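PDB 3EJA: protein GH61E from Thielavia terrestris, which probably cleaves cellulose and related polysaccharides oxidatively, as a copper-dependent lytic polysaccharide monooxygenase of family AA9, here crystallised with magnesium at the metal site. Local coordinates for residues Trp4-Asp9 with Thr59-Pro64; Gly70-Tyr75 with Lys97-His102. All coordinates share one frame; numbering follows the deposited sequence.

Interaction 1. Residues Trp4-Asp9 with Thr59-Pro64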
# COMPACT_ATOMS: atom_id res chain seq x y z
N TRP A 4 7.41 4.09 5.26
CA TRP A 4 7.65 2.79 4.63
C TRP A 4 8.90 2.95 3.73
O TRP A 4 8.77 3.06 2.50
CB TRP A 4 6.45 2.39 3.77
CG TRP A 4 5.20 1.93 4.47
CD1 TRP A 4 4.08 2.67 4.72
CD2 TRP A 4 4.93 0.61 4.97
NE1 TRP A 4 3.13 1.89 5.36
CE2 TRP A 4 3.62 0.62 5.51
CE3 TRP A 4 5.66 -0.59 5.00
CZ2 TRP A 4 3.03 -0.51 6.09
CZ3 TRP A 4 5.07 -1.72 5.57
CH2 TRP A 4 3.77 -1.67 6.11
N PRO A 5 10.11 3.00 4.34
CA PRO A 5 11.28 3.50 3.60
C PRO A 5 12.07 2.48 2.76
O PRO A 5 12.86 2.89 1.90
CB PRO A 5 12.17 4.04 4.72
CG PRO A 5 11.89 3.12 5.90
CD PRO A 5 10.44 2.67 5.74
N ARG A 6 11.88 1.18 3.00
CA ARG A 6 12.77 0.15 2.45
C ARG A 6 12.07 -1.13 2.03
O ARG A 6 11.06 -1.53 2.63
CB ARG A 6 13.83 -0.25 3.49
CG ARG A 6 14.79 0.83 3.93
CD ARG A 6 15.71 0.35 5.06
NE ARG A 6 15.04 0.30 6.36
CZ ARG A 6 14.86 -0.80 7.09
NH1 ARG A 6 15.33 -1.98 6.69
NH2 ARG A 6 14.22 -0.72 8.25
N VAL A 7 12.64 -1.79 1.03
CA VAL A 7 12.24 -3.15 0.65
C VAL A 7 13.44 -4.08 0.72
O VAL A 7 14.58 -3.65 0.47
CB VAL A 7 11.57 -3.22 -0.75
CG1 VAL A 7 10.12 -2.72 -0.68
CG2 VAL A 7 12.38 -2.45 -1.80
N ASN A 8 13.18 -5.34 1.07
CA ASN A 8 14.24 -6.35 1.27
C ASN A 8 15.46 -5.82 2.03
O ASN A 8 15.33 -5.29 3.14
CB ASN A 8 14.63 -7.01 -0.06
CG ASN A 8 13.54 -7.92 -0.60
OD1 ASN A 8 12.42 -7.93 -0.09
ND2 ASN A 8 13.86 -8.69 -1.63
N ASP A 9 16.64 -5.93 1.42
CA ASP A 9 17.91 -5.54 2.07
C ASP A 9 18.38 -4.13 1.66
O ASP A 9 19.52 -3.73 1.97
CB ASP A 9 19.00 -6.55 1.72
CG ASP A 9 19.29 -6.61 0.22
OD1 ASP A 9 18.36 -6.40 -0.60
OD2 ASP A 9 20.46 -6.87 -0.13
N THR A 59 9.89 -8.21 1.11
CA THR A 59 9.75 -7.66 2.46
C THR A 59 9.64 -6.15 2.38
O THR A 59 10.54 -5.48 1.85
CB THR A 59 10.93 -8.09 3.37
OG1 THR A 59 10.91 -9.52 3.52
CG2 THR A 59 10.82 -7.44 4.74
N TYR A 60 8.53 -5.60 2.86
CA TYR A 60 8.37 -4.15 2.95
C TYR A 60 8.54 -3.74 4.40
O TYR A 60 7.90 -4.32 5.30
CB TYR A 60 7.01 -3.69 2.39
CG TYR A 60 7.06 -2.45 1.49
CD1 TYR A 60 7.62 -1.26 1.93
CD2 TYR A 60 6.52 -2.49 0.20
CE1 TYR A 60 7.65 -0.12 1.11
CE2 TYR A 60 6.55 -1.36 -0.64
CZ TYR A 60 7.11 -0.18 -0.17
OH TYR A 60 7.13 0.93 -0.99
N TRP A 61 9.40 -2.76 4.64
CA TRP A 61 9.75 -2.34 6.00
C TRP A 61 9.04 -1.05 6.36
O TRP A 61 8.99 -0.12 5.56
CB TRP A 61 11.26 -2.15 6.15
CG TRP A 61 12.06 -3.41 6.04
CD1 TRP A 61 12.61 -3.93 4.91
CD2 TRP A 61 12.41 -4.30 7.11
NE1 TRP A 61 13.28 -5.10 5.20
CE2 TRP A 61 13.17 -5.35 6.54
CE3 TRP A 61 12.15 -4.31 8.49
CZ2 TRP A 61 13.68 -6.41 7.31
CZ3 TRP A 61 12.66 -5.37 9.26
CH2 TRP A 61 13.41 -6.41 8.66
N ALA A 62 8.49 -1.01 7.57
CA ALA A 62 7.98 0.23 8.16
C ALA A 62 8.95 0.71 9.24
O ALA A 62 9.62 -0.11 9.88
CB ALA A 62 6.58 0.01 8.74
N ASN A 63 9.02 2.02 9.42
CA ASN A 63 9.95 2.61 10.38
C ASN A 63 9.32 3.71 11.23
O ASN A 63 8.86 4.71 10.68
CB ASN A 63 11.21 3.12 9.67
CG ASN A 63 12.28 3.55 10.64
OD1 ASN A 63 12.11 4.52 11.39
ND2 ASN A 63 13.39 2.84 10.65
N PRO A 64 9.36 3.56 12.58
CA PRO A 64 10.06 2.50 13.34
C PRO A 64 9.36 1.13 13.29
O PRO A 64 10.03 0.09 13.29
CB PRO A 64 10.06 3.05 14.77
CG PRO A 64 8.82 3.87 14.85
CD PRO A 64 8.67 4.51 13.47

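Interaction 2. Residues Gly70-Tyr75 with Lys97-His102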
# COMPACT_ATOMS: atom_id res chain seq x y z
N GLY A 70 -5.23 -0.44 12.66
CA GLY A 70 -5.77 -0.32 11.30
C GLY A 70 -5.11 -1.30 10.35
O GLY A 70 -4.09 -1.92 10.70
N PRO A 71 -5.70 -1.46 9.15
CA PRO A 71 -5.23 -2.46 8.18
C PRO A 71 -3.97 -2.06 7.41
O PRO A 71 -3.72 -0.86 7.17
CB PRO A 71 -6.40 -2.55 7.20
CG PRO A 71 -6.98 -1.16 7.20
CD PRO A 71 -6.85 -0.69 8.63
N VAL A 72 -3.20 -3.07 7.03
CA VAL A 72 -2.10 -2.95 6.07
C VAL A 72 -2.59 -3.57 4.76
O VAL A 72 -3.16 -4.67 4.74
CB VAL A 72 -0.82 -3.69 6.57
CG1 VAL A 72 0.22 -3.84 5.45
CG2 VAL A 72 -0.22 -2.96 7.77
N GLN A 73 -2.37 -2.85 3.66
CA GLN A 73 -2.72 -3.34 2.33
C GLN A 73 -1.59 -3.05 1.35
O GLN A 73 -0.87 -2.06 1.51
CB GLN A 73 -4.03 -2.70 1.85
CG GLN A 73 -5.16 -2.73 2.91
CD GLN A 73 -6.53 -2.42 2.36
OE1 GLN A 73 -7.46 -3.21 2.53
NE2 GLN A 73 -6.67 -1.28 1.68
N PHE A 74 -1.41 -3.94 0.37
CA PHE A 74 -0.42 -3.72 -0.70
C PHE A 74 -1.10 -3.81 -2.07
O PHE A 74 -1.95 -4.67 -2.28
CB PHE A 74 0.75 -4.72 -0.61
CG PHE A 74 1.58 -4.56 0.64
CD1 PHE A 74 2.59 -3.60 0.69
CD2 PHE A 74 1.33 -5.33 1.77
CE1 PHE A 74 3.36 -3.42 1.84
CE2 PHE A 74 2.08 -5.16 2.93
CZ PHE A 74 3.10 -4.21 2.97
N TYR A 75 -0.72 -2.90 -2.97
CA TYR A 75 -1.20 -2.92 -4.34
C TYR A 75 -0.02 -2.92 -5.31
O TYR A 75 1.09 -2.55 -4.94
CB TYR A 75 -2.04 -1.68 -4.64
CG TYR A 75 -3.36 -1.51 -3.91
CD1 TYR A 75 -3.40 -1.19 -2.54
CD2 TYR A 75 -4.56 -1.60 -4.60
CE1 TYR A 75 -4.63 -0.99 -1.87
CE2 TYR A 75 -5.79 -1.41 -3.95
CZ TYR A 75 -5.82 -1.11 -2.60
OH TYR A 75 -7.04 -0.91 -2.00
N LYS A 97 -5.05 -4.95 -5.93
CA LYS A 97 -4.68 -5.29 -4.55
C LYS A 97 -4.08 -6.69 -4.49
O LYS A 97 -4.67 -7.64 -5.01
CB LYS A 97 -5.91 -5.22 -3.64
CG LYS A 97 -5.63 -5.53 -2.18
CD LYS A 97 -6.92 -5.54 -1.35
CE LYS A 97 -7.34 -4.13 -0.92
NZ LYS A 97 -8.76 -4.14 -0.45
N VAL A 98 -2.92 -6.83 -3.83
CA VAL A 98 -2.26 -8.13 -3.69
C VAL A 98 -2.24 -8.67 -2.25
O VAL A 98 -1.94 -9.85 -2.04
CB VAL A 98 -0.81 -8.14 -4.29
CG1 VAL A 98 -0.85 -7.84 -5.78
CG2 VAL A 98 0.12 -7.18 -3.55
N TYR A 99 -2.56 -7.81 -1.28
CA TYR A 99 -2.55 -8.18 0.13
C TYR A 99 -3.44 -7.24 0.94
O TYR A 99 -3.47 -6.04 0.68
CB TYR A 99 -1.11 -8.16 0.70
CG TYR A 99 -1.03 -8.44 2.18
CD1 TYR A 99 -1.21 -7.42 3.12
CD2 TYR A 99 -0.80 -9.75 2.65
CE1 TYR A 99 -1.16 -7.68 4.48
CE2 TYR A 99 -0.75 -10.01 4.01
CZ TYR A 99 -0.93 -8.98 4.92
OH TYR A 99 -0.87 -9.23 6.27
N GLU A 100 -4.14 -7.80 1.93
CA GLU A 100 -4.80 -7.01 2.96
C GLU A 100 -4.85 -7.84 4.24
O GLU A 100 -4.90 -9.07 4.18
CB GLU A 100 -6.22 -6.61 2.52
CG GLU A 100 -7.21 -7.78 2.48
CD GLU A 100 -8.58 -7.41 1.96
OE1 GLU A 100 -8.78 -6.26 1.51
OE2 GLU A 100 -9.47 -8.28 1.98
N ASP A 101 -4.83 -7.21 5.39
CA ASP A 101 -5.04 -7.98 6.59
C ASP A 101 -6.40 -7.65 7.19
O ASP A 101 -7.08 -6.72 6.75
CB ASP A 101 -3.88 -7.80 7.58
CG ASP A 101 -3.66 -6.36 7.95
OD1 ASP A 101 -4.53 -5.52 7.65
OD2 ASP A 101 -2.61 -6.06 8.56
N HIS A 102 -6.81 -8.43 8.18
CA HIS A 102 -8.11 -8.27 8.82
C HIS A 102 -7.90 -8.29 10.32
O HIS A 102 -7.02 -9.01 10.80
CB HIS A 102 -9.06 -9.40 8.40
CG HIS A 102 -9.21 -9.54 6.92
ND1 HIS A 102 -8.83 -10.67 6.24
CD2 HIS A 102 -9.68 -8.68 5.99
CE1 HIS A 102 -9.07 -10.50 4.95
NE2 HIS A 102 -9.59 -9.30 4.77
O HOH W 1 -3.30 -4.52 10.70

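Interaction 1. Residues Trp4-Asp9 with Thr59-Pro64
Thr-59 and Asn-8 grip each other twice where two antiparallel strands pair at the edge of the three-stranded sheet of the AA9 beta sandwich. Thr-59 N gives its hydrogen to Asn-8 OD1 at 2.8 Å, almost in line with the side-chain C=O. Thr-59 O accepts a hydrogen bond from Asn-8 N, also at 2.8 Å. Tyr-60 pairs with Val-7 in a non-hydrogen-bonded pair, with both side chains on the face turned to the sandwich interior. Val-7 CG1 sits over the centre of the Tyr-60 ring, 3.6 Å from its centroid, a CH-pi contact. The Tyr-60 hydroxyl bonds to Ser-155 of the other sheet. Trp-61 N bonds to Arg-6 O at 2.9 Å. On the other face of the sheet the Trp-61 indole is held between two groups: Thr-59 CG2 lies over one face, and the Arg-6 guanidinium stacks on the opposite one with planes 27° apart. The Arg-6 chain bends at chi3 (-76°), which sets NE; CZ then lies over the five-membered ring. Trp-61 NE1 gives a bent bond (133°) to a lone pair of Asn-8 O, which sits tilted from the indole plane. Ala-62 CB rests over one face of Trp-4. Last, Asn-63 CB touches Pro-5 CG at 3.8 Å.

Interaction 2. Residues Gly70-Tyr75 with Lys97-His102
The Asp-101 carboxylate binds Val-72 N at the start of strand 72-75, in an antiparallel pair at the edge of the five-stranded sheet of the beta sandwich. Its OD1 accepts Val-72 N at 2.9 Å on the syn side, 33° out of the carboxylate plane. Asp-101 N returns a bond to Val-72 O. A water donates to both Asp-101 OD2 and Gly-70 O. Further along is a classic beta bulge: Val-98 and Tyr-99 both face Phe-74. Phe-74 O accepts Val-98 N at 2.8 Å and, weakly, Tyr-99 N, while Phe-74 N bonds to Tyr-99 O. On one side of the sheet Lys-97 NZ forms a salt bridge within its own strand, with Glu-100 OE1 at 2.9 Å. The bend at chi3 (-82°) of Lys-97 brings CE against Tyr-75 OH and Gln-73 OE1, and the NZ bond to Gln-73 OE1 is weak. The backbone oxygens of Pro-201 and Pro-203 also hold NZ, and Gln-73 NE2 bonds to Glu-137. Lys-97 CB lies over one face of Tyr-75, whose hydroxyl bonds to Tyr-179. On the other side Phe-74 and Tyr-99 lie side by side with planes at 58°. Their closest side-chain atoms are Phe-74 CD2 and Tyr-99 CD1, 3.6 Å apart.

Interactions 1 and 2 join strand pairs in the two sheets of one sandwich, and the strands 57-63 and 72-78 are consecutive in the chain. They meet in the core between the sheets, where Tyr-60 CD2 packs on Phe-74 CE1 at 3.7 Å and the Trp-4 ring reaches Phe-74 and Val-72. Interaction 1 is only partly buried: its outward face carries a cation-pi stack. Interaction 2 is buried more fully, and its polar side is covered by the chain around Asn-200 to Pro-203, with the lysine charge answered by a carboxylate and by backbone oxygens. In interaction 1 a side-chain amide and an indole N-H add bonds to the strand pairing. Neither contact includes a metal ligand, although Trp-4 packs near Tyr-153.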